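Avidin-related protein 4/5 (Gallus gallus, PDB 1Y55) binds biotin with high affinity as a thermostable, tetrameric relative of avidin from chicken. Local coordinates at residues I20-L34 / I44-R56. The protein carries 1 engineered substitution. Residues are numbered along the deposited sequence; the frame is centred on the assembly and turned at random. Where two conformers were deposited one is given.
Sequences IRAVNSRGEFTGTYL and ITLSPLLGIQHKR. With BTN (biotin), chain C; FMT (formic acid), chain E.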
ATOM      1  N   ILE A  20      -5.809  16.164 -18.507  1.00 11.06           N
ATOM      2  CA  ILE A  20      -5.374  15.066 -19.341  1.00 11.25           C
ATOM      3  C   ILE A  20      -5.759  15.376 -20.782  1.00 11.27           C
ATOM      4  O   ILE A  20      -6.887  15.814 -21.064  1.00 11.47           O
ATOM      5  CB  ILE A  20      -5.994  13.756 -18.848  1.00 11.74           C
ATOM      6  CG1 ILE A  20      -5.415  13.445 -17.461  1.00 13.47           C
ATOM      7  CG2 ILE A  20      -5.727  12.599 -19.842  1.00 11.64           C
ATOM      8  CD1 ILE A  20      -5.951  12.232 -16.752  1.00 14.83           C
ATOM      9  N   ARG A  21      -4.824  15.125 -21.691  1.00 11.82           N
ATOM     10  CA  ARG A  21      -5.000  15.426 -23.099  1.00 13.00           C
ATOM     11  C   ARG A  21      -5.627  14.209 -23.804  1.00 12.47           C
ATOM     12  O   ARG A  21      -6.204  13.339 -23.152  1.00 12.93           O
ATOM     13  CB  ARG A  21      -3.649  15.841 -23.702  1.00 13.97           C
ATOM     14  CG  ARG A  21      -3.006  17.061 -23.024  1.00 16.31           C
ATOM     15  CD  ARG A  21      -1.771  17.582 -23.746  1.00 19.74           C
ATOM     16  NE  ARG A  21      -1.117  18.703 -23.062  1.00 22.52           N
ATOM     17  CZ  ARG A  21      -0.206  18.595 -22.098  1.00 24.30           C
ATOM     18  NH1 ARG A  21       0.177  17.408 -21.659  1.00 24.96           N
ATOM     19  NH2 ARG A  21       0.328  19.688 -21.564  1.00 25.45           N
ATOM     20  N   ALA A  22      -5.558  14.169 -25.134  1.00 12.97           N
ATOM     21  CA  ALA A  22      -6.197  13.111 -25.894  1.00 13.32           C
ATOM     22  C   ALA A  22      -5.628  11.745 -25.541  1.00 12.87           C
ATOM     23  O   ALA A  22      -4.427  11.593 -25.350  1.00 14.88           O
ATOM     24  CB  ALA A  22      -6.024  13.368 -27.374  1.00 14.25           C
ATOM     25  N   VAL A  23      -6.515  10.766 -25.466  1.00 11.73           N
ATOM     26  CA  VAL A  23      -6.123   9.375 -25.264  1.00 11.32           C
ATOM     27  C   VAL A  23      -5.986   8.742 -26.644  1.00 11.62           C
ATOM     28  O   VAL A  23      -6.903   8.811 -27.462  1.00 12.99           O
ATOM     29  CB  VAL A  23      -7.174   8.635 -24.443  1.00 11.69           C
ATOM     30  CG1 VAL A  23      -6.795   7.186 -24.264  1.00 11.64           C
ATOM     31  CG2 VAL A  23      -7.362   9.300 -23.079  1.00 11.80           C
ATOM     32  N   ASN A  24      -4.834   8.151 -26.928  1.00 10.52           N
ATOM     33  CA  ASN A  24      -4.584   7.607 -28.260  1.00 10.90           C
ATOM     34  C   ASN A  24      -5.169   6.202 -28.409  1.00 10.82           C
ATOM     35  O   ASN A  24      -5.829   5.707 -27.502  1.00 10.96           O
ATOM     36  CB  ASN A  24      -3.106   7.729 -28.636  1.00 11.42           C
ATOM     37  CG  ASN A  24      -2.210   6.724 -27.943  1.00 11.62           C
ATOM     38  OD1 ASN A  24      -2.655   5.797 -27.285  1.00 11.05           O
ATOM     39  ND2 ASN A  24      -0.912   6.922 -28.101  1.00 13.53           N
ATOM     40  N   SER A  25      -5.042   5.565 -29.573  0.50 10.30           N
ATOM     41  CA  SER A  25      -5.692   4.269 -29.770  0.50  9.93           C
ATOM     42  C   SER A  25      -5.065   3.140 -28.935  0.50 10.15           C
ATOM     43  O   SER A  25      -5.685   2.095 -28.787  0.50 11.58           O
ATOM     44  CB  SER A  25      -5.705   3.885 -31.245  0.50  9.21           C
ATOM     45  OG  SER A  25      -4.387   3.692 -31.724  0.50  8.65           O
ATOM     46  N   ARG A  26      -3.852   3.336 -28.397  1.00 10.20           N
ATOM     47  CA  ARG A  26      -3.284   2.400 -27.423  1.00 10.18           C
ATOM     48  C   ARG A  26      -3.768   2.648 -25.989  1.00  9.86           C
ATOM     49  O   ARG A  26      -3.464   1.860 -25.088  1.00 11.61           O
ATOM     50  CB  ARG A  26      -1.750   2.510 -27.427  1.00 10.69           C
ATOM     51  CG  ARG A  26      -1.086   2.045 -28.693  1.00 10.37           C
ATOM     52  CD  ARG A  26      -1.207   0.575 -28.939  1.00 10.75           C
ATOM     53  NE  ARG A  26      -0.310   0.190 -30.010  1.00 10.48           N
ATOM     54  CZ  ARG A  26      -0.426  -0.892 -30.753  1.00 10.22           C
ATOM     55  NH1 ARG A  26      -1.401  -1.758 -30.553  1.00 11.96           N
ATOM     56  NH2 ARG A  26       0.455  -1.100 -31.719  1.00 11.18           N
ATOM     57  N   GLY A  27      -4.465   3.757 -25.754  1.00  9.25           N
ATOM     58  CA  GLY A  27      -4.846   4.150 -24.415  1.00  9.16           C
ATOM     59  C   GLY A  27      -3.851   5.059 -23.727  1.00  8.91           C
ATOM     60  O   GLY A  27      -4.080   5.412 -22.567  1.00  9.04           O
ATOM     61  N   GLU A  28      -2.788   5.475 -24.401  1.00  9.26           N
ATOM     62  CA  GLU A  28      -1.799   6.341 -23.787  1.00  9.28           C
ATOM     63  C   GLU A  28      -2.282   7.784 -23.729  1.00  9.42           C
ATOM     64  O   GLU A  28      -2.966   8.266 -24.630  1.00 10.31           O
ATOM     65  CB  GLU A  28      -0.485   6.292 -24.550  1.00 10.02           C
ATOM     66  CG  GLU A  28       0.097   4.906 -24.676  1.00 11.49           C
ATOM     67  CD  GLU A  28       1.274   4.885 -25.617  1.00 15.14           C
ATOM     68  OE1 GLU A  28       1.192   5.535 -26.691  1.00 17.95           O
ATOM     69  OE2 GLU A  28       2.262   4.203 -25.290  1.00 20.12           O
ATOM     70  N   PHE A  29      -1.893   8.480 -22.668  1.00  9.51           N
ATOM     71  CA  PHE A  29      -2.229   9.887 -22.489  1.00  9.96           C
ATOM     72  C   PHE A  29      -1.138  10.613 -21.736  1.00  9.51           C
ATOM     73  O   PHE A  29      -0.409  10.040 -20.932  1.00  9.45           O
ATOM     74  CB  PHE A  29      -3.572  10.055 -21.772  1.00 10.43           C
ATOM     75  CG  PHE A  29      -3.645   9.382 -20.427  1.00  9.75           C
ATOM     76  CD1 PHE A  29      -3.242  10.039 -19.266  1.00  9.86           C
ATOM     77  CD2 PHE A  29      -4.133   8.094 -20.311  1.00  9.93           C
ATOM     78  CE1 PHE A  29      -3.324   9.414 -18.025  1.00  9.56           C
ATOM     79  CE2 PHE A  29      -4.203   7.462 -19.069  1.00  9.63           C
ATOM     80  CZ  PHE A  29      -3.805   8.128 -17.921  1.00  9.49           C
ATOM     81  N   THR A  30      -1.060  11.904 -22.010  1.00 10.61           N
ATOM     82  CA  THR A  30      -0.235  12.810 -21.250  1.00 11.06           C
ATOM     83  C   THR A  30      -1.101  13.876 -20.617  1.00 10.37           C
ATOM     84  O   THR A  30      -2.289  13.976 -20.892  1.00 12.01           O
ATOM     85  CB  THR A  30       0.847  13.395 -22.142  1.00 13.35           C
ATOM     86  OG1 THR A  30       1.914  13.929 -21.335  1.00 16.92           O
ATOM     87  CG2 THR A  30       0.295  14.510 -23.040  1.00 15.37           C
ATOM     88  N   GLY A  31      -0.501  14.656 -19.742  1.00 10.10           N
ATOM     89  CA  GLY A  31      -1.219  15.705 -19.081  1.00 10.92           C
ATOM     90  C   GLY A  31      -0.341  16.439 -18.100  1.00  9.43           C
ATOM     91  O   GLY A  31       0.880  16.308 -18.084  1.00  9.46           O
ATOM     92  N   THR A  32      -0.995  17.233 -17.268  1.00  9.27           N
ATOM     93  CA  THR A  32      -0.325  17.977 -16.206  1.00  9.44           C
ATOM     94  C   THR A  32      -1.085  17.796 -14.900  1.00  8.93           C
ATOM     95  O   THR A  32      -2.279  17.501 -14.881  1.00  9.69           O
ATOM     96  CB  THR A  32      -0.208  19.465 -16.526  1.00 10.59           C
ATOM     97  OG1 THR A  32      -1.529  20.015 -16.623  1.00 12.57           O
ATOM     98  CG2 THR A  32       0.503  19.720 -17.852  1.00 11.92           C
ATOM     99  N   TYR A  33      -0.352  17.988 -13.813  1.00  8.27           N
ATOM    100  CA  TYR A  33      -0.866  17.775 -12.474  1.00  7.94           C
ATOM    101  C   TYR A  33      -0.411  18.946 -11.609  1.00  7.79           C
ATOM    102  O   TYR A  33       0.790  19.208 -11.531  1.00  8.20           O
ATOM    103  CB  TYR A  33      -0.337  16.450 -11.907  1.00  7.98           C
ATOM    104  CG  TYR A  33      -1.161  15.874 -10.783  1.00  7.62           C
ATOM    105  CD1 TYR A  33      -1.093  16.391  -9.492  1.00  7.82           C
ATOM    106  CD2 TYR A  33      -2.011  14.802 -11.001  1.00  7.49           C
ATOM    107  CE1 TYR A  33      -1.853  15.854  -8.454  1.00  7.29           C
ATOM    108  CE2 TYR A  33      -2.765  14.265  -9.975  1.00  7.53           C
ATOM    109  CZ  TYR A  33      -2.692  14.794  -8.707  1.00  7.06           C
ATOM    110  OH  TYR A  33      -3.473  14.228  -7.729  1.00  7.45           O
ATOM    111  N   LEU A  34      -1.365  19.630 -10.975  1.00  7.52           N
ATOM    112  CA  LEU A  34      -1.082  20.709 -10.031  1.00  7.91           C
ATOM    113  C   LEU A  34      -1.533  20.215  -8.654  1.00  7.12           C
ATOM    114  O   LEU A  34      -2.724  20.187  -8.345  1.00  7.39           O
ATOM    115  CB  LEU A  34      -1.797  22.003 -10.424  1.00  8.35           C
ATOM    116  CG  LEU A  34      -1.422  23.209  -9.577  1.00  8.98           C
ATOM    117  CD1 LEU A  34       0.056  23.539  -9.675  1.00 10.66           C
ATOM    118  CD2 LEU A  34      -2.257  24.409  -9.981  1.00 10.36           C
ATOM    119  N   ILE A  44       5.840  24.095  -5.018  1.00 10.09           N
ATOM    120  CA  ILE A  44       5.009  23.399  -6.003  1.00  9.34           C
ATOM    121  C   ILE A  44       4.998  24.124  -7.342  1.00  9.47           C
ATOM    122  O   ILE A  44       4.799  25.345  -7.406  1.00 10.29           O
ATOM    123  CB  ILE A  44       3.569  23.252  -5.500  1.00  8.90           C
ATOM    124  CG1 ILE A  44       3.503  22.257  -4.337  1.00  8.70           C
ATOM    125  CG2 ILE A  44       2.640  22.795  -6.631  1.00  9.22           C
ATOM    126  CD1 ILE A  44       2.240  22.345  -3.544  1.00  8.67           C
ATOM    127  N   THR A  45       5.212  23.352  -8.401  1.00  9.59           N
ATOM    128  CA  THR A  45       5.022  23.799  -9.774  1.00 10.17           C
ATOM    129  C   THR A  45       4.249  22.739 -10.541  1.00  9.28           C
ATOM    130  O   THR A  45       4.250  21.552 -10.178  1.00  9.70           O
ATOM    131  CB  THR A  45       6.350  24.062 -10.492  1.00 10.67           C
ATOM    132  OG1 THR A  45       7.116  22.842 -10.521  1.00 11.50           O
ATOM    133  CG2 THR A  45       7.158  25.137  -9.768  1.00 11.92           C
ATOM    134  N   LEU A  46       3.587  23.166 -11.605  1.00  9.91           N
ATOM    135  CA  LEU A  46       2.880  22.276 -12.507  1.00  9.77           C
ATOM    136  C   LEU A  46       3.818  21.182 -12.989  1.00  9.62           C
ATOM    137  O   LEU A  46       4.953  21.471 -13.382  1.00 10.92           O
ATOM    138  CB  LEU A  46       2.356  23.075 -13.695  1.00 10.38           C
ATOM    139  CG  LEU A  46       1.356  22.344 -14.601  1.00 10.68           C
ATOM    140  CD1 LEU A  46       0.056  22.045 -13.845  1.00 11.02           C
ATOM    141  CD2 LEU A  46       1.086  23.157 -15.848  1.00 12.06           C
ATOM    142  N   SER A  47       3.355  19.936 -12.984  1.00  8.73           N
ATOM    143  CA  SER A  47       4.212  18.793 -13.276  1.00  8.63           C
ATOM    144  C   SER A  47       3.565  17.884 -14.311  1.00  8.69           C
ATOM    145  O   SER A  47       2.345  17.729 -14.355  1.00  9.42           O
ATOM    146  CB  SER A  47       4.491  18.030 -11.993  1.00  9.12           C
ATOM    147  OG  SER A  47       5.254  18.829 -11.093  1.00  9.50           O
ATOM    148  N   PRO A  48       4.377  17.261 -15.155  1.00  8.73           N
ATOM    149  CA  PRO A  48       3.846  16.385 -16.209  1.00  8.85           C
ATOM    150  C   PRO A  48       3.464  15.001 -15.712  1.00  8.35           C
ATOM    151  O   PRO A  48       4.061  14.472 -14.776  1.00  8.68           O
ATOM    152  CB  PRO A  48       5.011  16.305 -17.192  1.00  9.83           C
ATOM    153  CG  PRO A  48       6.212  16.387 -16.313  1.00 10.28           C
ATOM    154  CD  PRO A  48       5.845  17.386 -15.250  1.00  9.39           C
ATOM    155  N   LEU A  49       2.486  14.424 -16.405  1.00  8.69           N
ATOM    156  CA  LEU A  49       2.079  13.041 -16.182  1.00  8.59           C
ATOM    157  C   LEU A  49       1.995  12.296 -17.509  1.00  8.31           C
ATOM    158  O   LEU A  49       1.800  12.887 -18.576  1.00  8.78           O
ATOM    159  CB  LEU A  49       0.752  12.946 -15.409  1.00  9.18           C
ATOM    160  CG  LEU A  49      -0.521  13.395 -16.134  1.00  9.44           C
ATOM    161  CD1 LEU A  49      -1.169  12.264 -16.936  1.00 10.05           C
ATOM    162  CD2 LEU A  49      -1.530  13.970 -15.161  1.00 10.35           C
ATOM    163  N   LEU A  50       2.158  10.979 -17.426  1.00  8.33           N
ATOM    164  CA  LEU A  50       2.105  10.084 -18.576  1.00  8.09           C
ATOM    165  C   LEU A  50       1.492   8.784 -18.105  1.00  7.41           C
ATOM    166  O   LEU A  50       1.929   8.249 -17.094  1.00  7.60           O
ATOM    167  CB  LEU A  50       3.511   9.829 -19.069  1.00  9.53           C
ATOM    168  CG  LEU A  50       3.734   9.188 -20.408  1.00 11.30           C
ATOM    169  CD1 LEU A  50       3.043   9.963 -21.518  1.00 12.36           C
ATOM    170  CD2 LEU A  50       5.245   9.145 -20.662  1.00 12.78           C
ATOM    171  N   GLY A  51       0.510   8.258 -18.826  1.00  7.65           N
ATOM    172  CA  GLY A  51      -0.151   7.037 -18.418  1.00  8.50           C
ATOM    173  C   GLY A  51      -0.820   6.280 -19.542  1.00  7.59           C
ATOM    174  O   GLY A  51      -0.707   6.629 -20.713  1.00  7.89           O
ATOM    175  N   ILE A  52      -1.485   5.203 -19.142  1.00  7.71           N
ATOM    176  CA  ILE A  52      -2.226   4.343 -20.053  1.00  7.83           C
ATOM    177  C   ILE A  52      -3.538   3.943 -19.417  1.00  7.48           C
ATOM    178  O   ILE A  52      -3.565   3.509 -18.259  1.00  7.50           O
ATOM    179  CB  ILE A  52      -1.456   3.062 -20.454  1.00  7.86           C
ATOM    180  CG1 ILE A  52       0.052   3.283 -20.640  1.00  8.53           C
ATOM    181  CG2 ILE A  52      -2.053   2.503 -21.736  1.00  8.47           C
ATOM    182  CD1 ILE A  52       0.818   1.991 -20.893  1.00  9.15           C
ATOM    183  N   GLN A  53      -4.620   4.042 -20.181  1.00  8.33           N
ATOM    184  CA  GLN A  53      -5.913   3.478 -19.807  1.00  8.48           C
ATOM    185  C   GLN A  53      -6.273   2.365 -20.771  1.00  8.60           C
ATOM    186  O   GLN A  53      -5.757   2.295 -21.882  1.00 10.09           O
ATOM    187  CB  GLN A  53      -7.028   4.544 -19.823  1.00  9.22           C
ATOM    188  CG  GLN A  53      -7.392   5.118 -21.194  1.00 10.60           C
ATOM    189  CD  GLN A  53      -8.737   5.839 -21.166  1.00 11.27           C
ATOM    190  OE1 GLN A  53      -9.769   5.230 -21.498  1.00 14.05           O
ATOM    191  NE2 GLN A  53      -8.740   7.081 -20.734  1.00 12.59           N
ATOM    192  N   HIS A  54      -7.182   1.503 -20.341  1.00  8.54           N
ATOM    193  CA  HIS A  54      -7.801   0.558 -21.249  1.00  9.10           C
ATOM    194  C   HIS A  54      -8.781   1.299 -22.167  1.00  9.68           C
ATOM    195  O   HIS A  54      -9.357   2.324 -21.806  1.00 11.43           O
ATOM    196  CB  HIS A  54      -8.466  -0.550 -20.467  1.00  9.04           C
ATOM    197  CG  HIS A  54      -7.486  -1.527 -19.893  1.00  8.93           C
ATOM    198  ND1 HIS A  54      -6.666  -1.308 -18.803  1.00 10.44           N
ATOM    199  CD2 HIS A  54      -7.233  -2.782 -20.310  1.00  9.22           C
ATOM    200  CE1 HIS A  54      -5.921  -2.395 -18.623  1.00  7.83           C
ATOM    201  NE2 HIS A  54      -6.257  -3.302 -19.513  1.00 11.79           N
ATOM    202  N   LYS A  55      -8.949   0.755 -23.360  1.00 11.51           N
ATOM    203  CA  LYS A  55      -9.664   1.390 -24.451  1.00 12.26           C
ATOM    204  C   LYS A  55     -11.058   0.850 -24.707  1.00 12.34           C
ATOM    205  O   LYS A  55     -11.987   1.628 -24.988  1.00 14.49           O
ATOM    206  CB  LYS A  55      -8.850   1.223 -25.723  1.00 13.30           C
ATOM    207  CG  LYS A  55      -7.900   2.334 -25.938  1.00 16.85           C
ATOM    208  CD  LYS A  55      -8.471   3.316 -26.982  1.00 21.01           C
ATOM    209  CE  LYS A  55      -8.830   4.641 -26.388  1.00 23.59           C
ATOM    210  NZ  LYS A  55      -8.865   5.700 -27.423  1.00 23.93           N
ATOM    211  N   ARG A  56     -11.236  -0.459 -24.642  0.50 10.33           N
ATOM    212  CA  ARG A  56     -12.511  -1.066 -25.032  0.50 10.53           C
ATOM    213  C   ARG A  56     -13.538  -0.894 -23.921  0.50 10.50           C
ATOM    214  O   ARG A  56     -14.713  -0.671 -24.186  0.50 10.70           O
ATOM    215  CB  ARG A  56     -12.321  -2.545 -25.377  0.50 10.73           C
ATOM    216  CG  ARG A  56     -11.501  -2.771 -26.646  0.50 12.93           C
ATOM    217  CD  ARG A  56     -11.048  -4.214 -26.857  0.50 14.71           C
ATOM    218  NE  ARG A  56     -10.102  -4.642 -25.824  0.50 15.73           N
ATOM    219  CZ  ARG A  56      -9.631  -5.871 -25.692  0.50 17.07           C
ATOM    220  NH1 ARG A  56     -10.011  -6.845 -26.515  0.50 17.82           N
ATOM    221  NH2 ARG A  56      -8.779  -6.138 -24.710  0.50 18.04           N
TER
HETATM  222  C11 BTN C 801       6.349  16.194  -3.390  1.00 11.83           C
HETATM  223  O11 BTN C 801       5.762  16.398  -2.173  1.00 11.81           O
HETATM  224  O12 BTN C 801       7.635  16.235  -3.535  1.00 15.93           O
HETATM  225  C10 BTN C 801       5.552  15.923  -4.589  1.00  9.87           C
HETATM  226  C9  BTN C 801       4.071  16.179  -4.450  1.00  8.45           C
HETATM  227  C8  BTN C 801       3.321  14.960  -3.920  1.00  7.82           C
HETATM  228  C7  BTN C 801       1.818  15.239  -3.806  1.00  7.17           C
HETATM  229  C2  BTN C 801       0.983  13.977  -3.450  1.00  7.07           C
HETATM  230  S1  BTN C 801       0.861  12.767  -4.735  1.00  6.92           S
HETATM  231  C6  BTN C 801      -0.356  11.891  -3.734  1.00  7.08           C
HETATM  232  C5  BTN C 801      -1.255  12.978  -3.149  1.00  6.73           C
HETATM  233  N1  BTN C 801      -2.348  13.353  -4.027  1.00  7.09           N
HETATM  234  C3  BTN C 801      -2.225  14.609  -4.422  1.00  6.56           C
HETATM  235  O3  BTN C 801      -3.086  15.199  -5.234  1.00  6.97           O
HETATM  236  N2  BTN C 801      -1.159  15.189  -3.909  1.00  6.60           N
HETATM  237  C4  BTN C 801      -0.454  14.285  -3.014  1.00  6.73           C
HETATM  238  C   FMT E 903      -7.819  -2.409 -24.249  1.00 13.41           C
HETATM  239  O1  FMT E 903      -9.015  -2.391 -24.547  1.00 14.50           O
HETATM  240  O2  FMT E 903      -7.321  -1.580 -23.493  1.00 13.48           O
HETATM  241  O   HOH W   1       2.115  19.959  -9.164  1.00  8.36           O
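Between F29 and G51 the backbones exchange two hydrogen bonds: F29 N gives to G51 O, and G51 N gives to F29 O at 2.9 Å. G31 and L49 form a second such pair and Y33 and S47 a third, while G27 O takes Q53 N in a nearly straight bond (N-H...O 169°). In the non-hydrogen-bonded pairs between them, CA-H groups lean on the same carbonyls, as I52 CA does on G27 O. The register, E28 to Y33 against I52 to S47, identifies strands 28-34 and 47-53 as antiparallel neighbours in the eight-stranded avidin barrel, whose biotin pocket lies near one end of this pair. There Y33 OH donates to biotin O3 at 2.7 Å, the oxygen lying in the ring plane at its edge; F77 and W68 also meet this ring. S47 OG donates to T45 O and is further bonded to N69 N, and one water bridges Y33 O and T45 O.

The F29 ring folds back over the neighbouring strand because CG sits between the backbone N and the carbonyl carbon (chi1 57°). G51 CA lies over its face, 4.0 Å from the centroid and 18° off the normal, a CH-pi contact that a CB on G51 would obstruct. L49 CD1 meets the ring edge at CE1, 3.7 Å away. An alanine in place of F29 would probably leave G51 without its aromatic cover and L49 CD1 without this neighbour.

At the other end a type I turn runs from N24 to G27. N24 O accepts G27 N and, from the opposite face of its carbonyl plane, K55 NZ at 3.0 Å. N24 OD1 takes E28 N, and ND2 returns a bond to the anti lone pair of E28 OE1.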